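PDB 2YXL: 450aa long hypothetical fmu protein, which probably methylates carbon 5 of cytosine in RNA, using S-adenosylmethionine, as an archaeal relative of the bacterial Fmu/RsmB methyltransferases. Local coordinates for residues K7-I15 and H100-L110; D68-G76 and Y129-Y140. All coordinates share one frame; numbering follows the deposited sequence.

Interaction 1. Residues K7-I15 and H100-L110; sequences KLSIPPKGI and HDPSSQTIKNL
The carbonyl oxygen of Leu8 takes three hydrogen bonds from the start of helix 104-121. Ser103 N reaches Leu8 O at 2.8 Å, nearly straight at 175°, while Ser103 OG comes to Leu8 O at 3.1 Å from well above the carbonyl plane. The third donor is Thr106 OG1, 2.6 Å from Leu8 O and tilted moderately from that plane. Because the Thr106 hydroxyl donates its hydrogen bond to Leu8 O, Thr106 OG1 can still accept one from Ile10 N at 2.8 Å, and one hydroxyl thus ties two backbone groups of the extended 7-11 chain. With OG1 beside its own backbone N (chi1 -59°), Thr106 turns CG2 the other way, against Ile10 CD1 at 3.9 Å.

Flanking this polar centre, Leu8 CD2 packs on His100 CB, the two side chains lying alongside each other. Beyond them the extended Lys7 chain runs past the Asp101 carboxylate, and Lys7 NZ makes a weak salt bridge to Asp101 OD1 at 3.5 Å. Toward the other end Ile15 sets CG1 on Asn109 CB, and its CD1 meets Leu110 CD2 at 4.1 Å.

Ser103 is the N-cap of helix 104-121 and Pro11 that of helix 12-24, so the contact joins two helix starts and the chain leading into one of them. Helix 47-75 touches Leu8 and Ile10, helix 84-99 reaches Ile10 and Leu110, and helix 124-138 packs on Pro102 and Leu110.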
# COMPACT_ATOMS: atom_id res chain seq x y z
N LYS A 7 13.92 -26.09 -14.27
CA LYS A 7 12.66 -25.69 -13.66
C LYS A 7 12.85 -24.89 -12.37
O LYS A 7 13.94 -24.35 -12.11
CB LYS A 7 11.78 -26.92 -13.39
CG LYS A 7 11.13 -27.51 -14.64
CD LYS A 7 10.17 -28.63 -14.28
CE LYS A 7 9.51 -29.20 -15.52
NZ LYS A 7 8.56 -30.30 -15.18
N LEU A 8 11.79 -24.80 -11.57
CA LEU A 8 11.80 -24.06 -10.31
C LEU A 8 12.16 -24.97 -9.13
O LEU A 8 11.38 -25.85 -8.76
CB LEU A 8 10.44 -23.40 -10.08
CG LEU A 8 10.20 -22.56 -8.82
CD1 LEU A 8 10.75 -21.16 -8.99
CD2 LEU A 8 8.71 -22.50 -8.50
N SER A 9 13.34 -24.75 -8.56
CA SER A 9 13.79 -25.50 -7.38
C SER A 9 13.82 -24.61 -6.14
O SER A 9 14.62 -23.67 -6.05
CB SER A 9 15.17 -26.12 -7.63
OG SER A 9 16.14 -25.12 -7.89
N ILE A 10 12.94 -24.91 -5.18
CA ILE A 10 12.87 -24.17 -3.92
C ILE A 10 13.36 -25.06 -2.77
O ILE A 10 12.83 -26.16 -2.57
CB ILE A 10 11.44 -23.63 -3.63
CG1 ILE A 10 10.88 -22.88 -4.85
CG2 ILE A 10 11.43 -22.72 -2.39
CD1 ILE A 10 9.40 -22.55 -4.76
N PRO A 11 14.38 -24.60 -2.02
CA PRO A 11 14.90 -25.31 -0.85
C PRO A 11 13.89 -25.32 0.32
O PRO A 11 12.96 -24.51 0.33
CB PRO A 11 16.14 -24.50 -0.47
CG PRO A 11 15.88 -23.14 -1.00
CD PRO A 11 15.12 -23.35 -2.27
N PRO A 12 14.07 -26.24 1.30
CA PRO A 12 13.13 -26.38 2.42
C PRO A 12 12.87 -25.08 3.18
O PRO A 12 11.71 -24.79 3.51
CB PRO A 12 13.83 -27.39 3.34
CG PRO A 12 14.68 -28.19 2.42
CD PRO A 12 15.17 -27.22 1.39
N LYS A 13 13.92 -24.30 3.45
CA LYS A 13 13.78 -23.02 4.14
C LYS A 13 12.98 -22.01 3.30
O LYS A 13 12.31 -21.13 3.85
CB LYS A 13 15.14 -22.44 4.54
CG LYS A 13 16.02 -21.95 3.39
CD LYS A 13 17.27 -21.26 3.90
CE LYS A 13 18.17 -20.80 2.77
NZ LYS A 13 19.52 -20.38 3.25
N GLY A 14 13.06 -22.16 1.98
CA GLY A 14 12.31 -21.32 1.05
C GLY A 14 10.83 -21.64 1.07
O GLY A 14 10.00 -20.73 0.98
N ILE A 15 10.51 -22.93 1.17
CA ILE A 15 9.12 -23.39 1.25
C ILE A 15 8.46 -22.89 2.53
O ILE A 15 7.32 -22.42 2.50
CB ILE A 15 9.02 -24.94 1.14
CG1 ILE A 15 9.34 -25.41 -0.29
CG2 ILE A 15 7.64 -25.45 1.59
CD1 ILE A 15 8.35 -24.95 -1.37
N HIS A 100 3.87 -21.90 -11.73
CA HIS A 100 5.33 -21.80 -11.66
C HIS A 100 6.11 -23.06 -12.03
O HIS A 100 7.33 -23.09 -11.88
CB HIS A 100 5.77 -21.25 -10.30
CG HIS A 100 5.12 -19.95 -9.96
ND1 HIS A 100 5.33 -18.79 -10.68
CD2 HIS A 100 4.24 -19.62 -8.97
CE1 HIS A 100 4.62 -17.81 -10.15
NE2 HIS A 100 3.96 -18.28 -9.11
N ASP A 101 5.41 -24.09 -12.50
CA ASP A 101 6.03 -25.33 -13.00
C ASP A 101 7.24 -25.79 -12.16
O ASP A 101 8.39 -25.71 -12.61
CB ASP A 101 6.43 -25.16 -14.48
CG ASP A 101 6.81 -26.48 -15.15
OD1 ASP A 101 6.56 -27.55 -14.56
OD2 ASP A 101 7.36 -26.44 -16.27
N PRO A 102 6.97 -26.29 -10.94
CA PRO A 102 8.04 -26.69 -10.00
C PRO A 102 8.79 -27.94 -10.44
O PRO A 102 8.23 -28.79 -11.13
CB PRO A 102 7.27 -26.99 -8.72
CG PRO A 102 5.91 -27.40 -9.18
CD PRO A 102 5.63 -26.53 -10.37
N SER A 103 10.06 -28.03 -10.03
CA SER A 103 10.87 -29.23 -10.23
C SER A 103 10.48 -30.29 -9.20
O SER A 103 9.93 -29.95 -8.15
CB SER A 103 12.36 -28.91 -10.12
OG SER A 103 12.72 -28.60 -8.78
N SER A 104 10.78 -31.55 -9.50
CA SER A 104 10.44 -32.67 -8.63
C SER A 104 10.87 -32.49 -7.17
O SER A 104 10.17 -32.95 -6.26
CB SER A 104 11.02 -33.98 -9.18
OG SER A 104 10.20 -34.50 -10.20
N GLN A 105 12.01 -31.84 -6.96
CA GLN A 105 12.50 -31.55 -5.61
C GLN A 105 11.58 -30.57 -4.87
O GLN A 105 11.30 -30.76 -3.68
CB GLN A 105 13.94 -31.02 -5.65
CG GLN A 105 14.63 -30.96 -4.29
CD GLN A 105 14.78 -32.33 -3.63
OE1 GLN A 105 15.16 -33.31 -4.27
NE2 GLN A 105 14.49 -32.39 -2.33
N THR A 106 11.12 -29.54 -5.58
CA THR A 106 10.20 -28.55 -5.02
C THR A 106 8.88 -29.18 -4.60
O THR A 106 8.37 -28.90 -3.52
CB THR A 106 9.96 -27.38 -6.01
OG1 THR A 106 11.21 -26.77 -6.32
CG2 THR A 106 9.03 -26.33 -5.40
N ILE A 107 8.33 -30.05 -5.46
CA ILE A 107 7.08 -30.74 -5.15
C ILE A 107 7.29 -31.73 -3.99
O ILE A 107 6.37 -31.96 -3.20
CB ILE A 107 6.39 -31.40 -6.41
CG1 ILE A 107 6.33 -32.93 -6.33
CG2 ILE A 107 7.02 -30.92 -7.73
CD1 ILE A 107 4.97 -33.44 -5.90
N LYS A 108 8.50 -32.28 -3.89
CA LYS A 108 8.89 -33.13 -2.77
C LYS A 108 8.96 -32.33 -1.47
O LYS A 108 8.49 -32.79 -0.43
CB LYS A 108 10.24 -33.80 -3.06
CG LYS A 108 10.74 -34.74 -1.96
CD LYS A 108 12.24 -34.98 -2.06
CE LYS A 108 12.59 -36.02 -3.11
NZ LYS A 108 12.17 -37.39 -2.69
N ASN A 109 9.54 -31.13 -1.54
CA ASN A 109 9.64 -30.24 -0.39
C ASN A 109 8.27 -29.73 0.07
O ASN A 109 8.03 -29.54 1.26
CB ASN A 109 10.60 -29.08 -0.67
CG ASN A 109 12.07 -29.51 -0.72
OD1 ASN A 109 12.93 -28.75 -1.17
ND2 ASN A 109 12.36 -30.72 -0.25
N LEU A 110 7.37 -29.51 -0.89
CA LEU A 110 5.98 -29.19 -0.59
C LEU A 110 5.29 -30.33 0.15
O LEU A 110 4.52 -30.10 1.08
CB LEU A 110 5.19 -28.87 -1.86
CG LEU A 110 5.26 -27.45 -2.42
CD1 LEU A 110 4.66 -27.42 -3.81
CD2 LEU A 110 4.55 -26.46 -1.50

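Interaction 2. Residues D68-G76 and Y129-Y140; sequences DKVIKEIVG and YFWDLLDKIFEY
Tyr140 lays its ring beside helix 47-75, with Val70 over one face and Glu73 at the edge. Val70 CG1 makes a CH-pi contact, 3.8 Å from the Tyr140 ring centroid and nearly over it, displaced toward the CE2 side of the ring. At the far end of the ring, Tyr140 OH donates to Glu73 OE1 at 3.0 Å. That oxygen lies near the ring plane, yet the hydroxyl meets the carboxylate from above its own plane, and the two flat groups are turned 67° apart. Tyr140 CG stands opposite the backbone N across the CA-CB bond (chi1 170°), which carries the ring out from the end of helix 124-138 toward this partner.

Ile74 fills the angle between ring and helix: CD1 touches both Tyr140 CB and Ile137 CG1, each at 3.9 Å, and CG2 rests on Lys136 CB, the two side chains running past each other in opposite directions.

The contact belongs to the all-helical N-terminal region, where segment 68-75, the last turns of helix 47-75, crosses segment 129-138 of helix 124-138 at 112°, the two axes coming within 10.3 Å. Replacing Tyr140 by an alanine would probably uncover Val70 CG1, deprive Glu73 OE1 of its hydroxyl donor and open a gap beside Ile74.

On the other flank of Ile74, Val75 CG2 meets Leu133 CD1 at 3.7 Å, their side chains crossing at about a right angle. Val75 CG1 abuts the OH of Tyr129, a residue that also touches Leu86 of helix 84-99; Val70 in turn packs on Val94 of that same helix.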
# COMPACT_ATOMS: atom_id res chain seq x y z
N ASP A 68 -8.28 -19.03 -4.22
CA ASP A 68 -9.28 -19.48 -3.25
C ASP A 68 -10.43 -20.24 -3.90
O ASP A 68 -10.86 -21.27 -3.38
CB ASP A 68 -9.81 -18.30 -2.42
CG ASP A 68 -8.78 -17.75 -1.43
OD1 ASP A 68 -7.69 -18.35 -1.27
OD2 ASP A 68 -9.07 -16.71 -0.79
N LYS A 69 -10.92 -19.75 -5.05
CA LYS A 69 -11.95 -20.46 -5.82
C LYS A 69 -11.51 -21.86 -6.25
O LYS A 69 -12.33 -22.78 -6.27
CB LYS A 69 -12.38 -19.66 -7.05
CG LYS A 69 -13.29 -18.48 -6.75
CD LYS A 69 -13.93 -17.94 -8.03
CE LYS A 69 -14.35 -16.48 -7.87
NZ LYS A 69 -15.34 -16.28 -6.78
N VAL A 70 -10.23 -22.00 -6.58
CA VAL A 70 -9.66 -23.31 -6.92
C VAL A 70 -9.62 -24.21 -5.69
O VAL A 70 -10.00 -25.38 -5.76
CB VAL A 70 -8.24 -23.18 -7.55
CG1 VAL A 70 -7.56 -24.55 -7.66
CG2 VAL A 70 -8.32 -22.51 -8.93
N ILE A 71 -9.16 -23.65 -4.56
CA ILE A 71 -9.12 -24.39 -3.30
C ILE A 71 -10.51 -24.92 -2.93
O ILE A 71 -10.64 -26.07 -2.51
CB ILE A 71 -8.50 -23.56 -2.15
CG1 ILE A 71 -7.02 -23.27 -2.45
CG2 ILE A 71 -8.63 -24.29 -0.81
CD1 ILE A 71 -6.37 -22.25 -1.52
N LYS A 72 -11.54 -24.09 -3.12
CA LYS A 72 -12.92 -24.49 -2.84
C LYS A 72 -13.38 -25.67 -3.71
O LYS A 72 -14.08 -26.56 -3.23
CB LYS A 72 -13.88 -23.31 -2.99
CG LYS A 72 -15.33 -23.64 -2.64
CD LYS A 72 -16.25 -22.45 -2.82
CE LYS A 72 -17.70 -22.86 -2.57
NZ LYS A 72 -18.60 -21.67 -2.50
N GLU A 73 -12.98 -25.67 -4.98
CA GLU A 73 -13.31 -26.76 -5.90
C GLU A 73 -12.69 -28.08 -5.45
O GLU A 73 -13.33 -29.13 -5.50
CB GLU A 73 -12.86 -26.44 -7.33
CG GLU A 73 -13.64 -25.32 -8.01
CD GLU A 73 -13.19 -25.07 -9.44
OE1 GLU A 73 -12.86 -26.04 -10.16
OE2 GLU A 73 -13.17 -23.88 -9.86
N ILE A 74 -11.43 -28.01 -5.02
CA ILE A 74 -10.68 -29.20 -4.62
C ILE A 74 -11.11 -29.69 -3.24
O ILE A 74 -11.43 -30.86 -3.06
CB ILE A 74 -9.15 -28.93 -4.64
CG1 ILE A 74 -8.67 -28.66 -6.08
CG2 ILE A 74 -8.37 -30.09 -4.01
CD1 ILE A 74 -7.31 -28.00 -6.17
N VAL A 75 -11.14 -28.77 -2.28
CA VAL A 75 -11.39 -29.08 -0.87
C VAL A 75 -12.88 -29.27 -0.55
O VAL A 75 -13.23 -30.14 0.24
CB VAL A 75 -10.76 -28.00 0.04
CG1 VAL A 75 -11.34 -28.03 1.44
CG2 VAL A 75 -9.24 -28.17 0.08
N GLY A 76 -13.74 -28.46 -1.17
CA GLY A 76 -15.18 -28.55 -0.93
C GLY A 76 -15.78 -27.34 -0.22
O GLY A 76 -16.99 -27.12 -0.29
N TYR A 129 -3.68 -33.52 6.76
CA TYR A 129 -4.75 -33.10 5.86
C TYR A 129 -4.19 -32.45 4.59
O TYR A 129 -4.66 -32.72 3.48
CB TYR A 129 -5.72 -32.16 6.59
CG TYR A 129 -6.88 -31.65 5.76
CD1 TYR A 129 -7.99 -32.45 5.51
CD2 TYR A 129 -6.86 -30.36 5.25
CE1 TYR A 129 -9.06 -31.98 4.76
CE2 TYR A 129 -7.92 -29.88 4.49
CZ TYR A 129 -9.01 -30.69 4.25
OH TYR A 129 -10.06 -30.19 3.50
N PHE A 130 -3.18 -31.60 4.77
CA PHE A 130 -2.46 -30.98 3.65
C PHE A 130 -1.83 -32.05 2.77
O PHE A 130 -2.00 -32.04 1.55
CB PHE A 130 -1.39 -30.03 4.17
CG PHE A 130 -0.60 -29.35 3.08
CD1 PHE A 130 -1.15 -28.30 2.35
CD2 PHE A 130 0.70 -29.75 2.78
CE1 PHE A 130 -0.43 -27.67 1.35
CE2 PHE A 130 1.43 -29.12 1.78
CZ PHE A 130 0.87 -28.08 1.06
N TRP A 131 -1.10 -32.97 3.41
CA TRP A 131 -0.44 -34.08 2.75
C TRP A 131 -1.42 -34.88 1.89
O TRP A 131 -1.09 -35.26 0.76
CB TRP A 131 0.20 -34.98 3.81
CG TRP A 131 1.22 -35.94 3.30
CD1 TRP A 131 2.57 -35.73 3.18
CD2 TRP A 131 0.99 -37.28 2.84
NE1 TRP A 131 3.19 -36.85 2.68
CE2 TRP A 131 2.25 -37.82 2.46
CE3 TRP A 131 -0.15 -38.08 2.71
CZ2 TRP A 131 2.39 -39.12 1.96
CZ3 TRP A 131 -0.01 -39.38 2.22
CH2 TRP A 131 1.25 -39.88 1.84
N ASP A 132 -2.62 -35.11 2.42
CA ASP A 132 -3.69 -35.83 1.73
C ASP A 132 -4.25 -35.07 0.51
O ASP A 132 -4.85 -35.69 -0.37
CB ASP A 132 -4.84 -36.15 2.69
CG ASP A 132 -4.52 -37.30 3.63
OD1 ASP A 132 -3.59 -38.08 3.34
OD2 ASP A 132 -5.21 -37.42 4.67
N LEU A 133 -4.07 -33.76 0.48
CA LEU A 133 -4.62 -32.94 -0.61
C LEU A 133 -3.65 -32.68 -1.77
O LEU A 133 -4.08 -32.32 -2.87
CB LEU A 133 -5.12 -31.59 -0.07
CG LEU A 133 -6.38 -31.59 0.79
CD1 LEU A 133 -6.51 -30.24 1.45
CD2 LEU A 133 -7.63 -31.94 -0.03
N LEU A 134 -2.35 -32.85 -1.51
CA LEU A 134 -1.32 -32.47 -2.48
C LEU A 134 -1.52 -32.99 -3.90
O LEU A 134 -1.43 -32.23 -4.86
CB LEU A 134 0.08 -32.81 -1.97
CG LEU A 134 0.92 -31.66 -1.39
CD1 LEU A 134 2.34 -31.83 -1.91
CD2 LEU A 134 0.39 -30.29 -1.80
N ASP A 135 -1.80 -34.29 -4.03
CA ASP A 135 -2.01 -34.92 -5.33
C ASP A 135 -3.20 -34.33 -6.11
O ASP A 135 -3.10 -34.12 -7.32
CB ASP A 135 -2.16 -36.44 -5.20
CG ASP A 135 -0.81 -37.16 -5.14
OD1 ASP A 135 -0.80 -38.37 -4.85
OD2 ASP A 135 0.24 -36.52 -5.39
N LYS A 136 -4.30 -34.07 -5.40
CA LYS A 136 -5.48 -33.43 -6.00
C LYS A 136 -5.13 -32.07 -6.61
O LYS A 136 -5.60 -31.73 -7.70
CB LYS A 136 -6.59 -33.27 -4.96
CG LYS A 136 -7.36 -34.55 -4.61
CD LYS A 136 -8.63 -34.71 -5.45
CE LYS A 136 -8.44 -35.64 -6.65
NZ LYS A 136 -8.40 -37.08 -6.25
N ILE A 137 -4.30 -31.31 -5.89
CA ILE A 137 -3.84 -30.00 -6.33
C ILE A 137 -2.98 -30.10 -7.60
O ILE A 137 -3.17 -29.33 -8.55
CB ILE A 137 -3.09 -29.26 -5.19
CG1 ILE A 137 -4.07 -28.86 -4.09
CG2 ILE A 137 -2.34 -28.03 -5.72
CD1 ILE A 137 -3.42 -28.48 -2.77
N PHE A 138 -2.06 -31.05 -7.62
CA PHE A 138 -1.17 -31.23 -8.77
C PHE A 138 -1.86 -31.85 -9.99
O PHE A 138 -1.34 -31.78 -11.10
CB PHE A 138 0.09 -32.00 -8.38
CG PHE A 138 1.11 -31.15 -7.69
CD1 PHE A 138 1.21 -31.16 -6.30
CD2 PHE A 138 1.97 -30.33 -8.42
CE1 PHE A 138 2.15 -30.36 -5.65
CE2 PHE A 138 2.91 -29.53 -7.77
CZ PHE A 138 2.99 -29.54 -6.38
N GLU A 139 -3.04 -32.44 -9.78
CA GLU A 139 -3.82 -33.04 -10.85
C GLU A 139 -5.02 -32.18 -11.28
O GLU A 139 -5.77 -32.57 -12.17
CB GLU A 139 -4.32 -34.43 -10.44
CG GLU A 139 -3.23 -35.49 -10.38
CD GLU A 139 -3.68 -36.73 -9.61
OE1 GLU A 139 -4.57 -36.60 -8.73
OE2 GLU A 139 -3.13 -37.82 -9.87
N TYR A 140 -5.19 -31.03 -10.63
CA TYR A 140 -6.34 -30.16 -10.89
C TYR A 140 -6.32 -29.56 -12.30
O TYR A 140 -5.33 -28.94 -12.71
CB TYR A 140 -6.43 -29.04 -9.85
CG TYR A 140 -7.44 -27.96 -10.19
CD1 TYR A 140 -8.80 -28.16 -10.00
CD2 TYR A 140 -7.02 -26.74 -10.73
CE1 TYR A 140 -9.73 -27.18 -10.32
CE2 TYR A 140 -7.94 -25.75 -11.05
CZ TYR A 140 -9.29 -25.97 -10.85
OH TYR A 140 -10.20 -24.99 -11.17

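Both interactions lie in the N-terminal helical region, far from the sinefungin pocket, and each is partly buried. Interaction 1 depends on polar links between an extended chain and a helix start, with apolar packing around them and a weak charge pair at an exposed edge. In interaction 2 apolar branches of two crossing helices, and the Tyr140 ring just beyond one of them, do most of the work, and its one hydrogen bond involves the exposed Glu73. Their centres are 18 Å apart, yet they meet directly: Leu110 and Ile107 pack on Phe138, and Leu110 also touches Phe130 and Leu134. Helix 47-75 supplies one side of interaction 2 and touches interaction 1 with its earlier turns, while helix 84-99 packs against both.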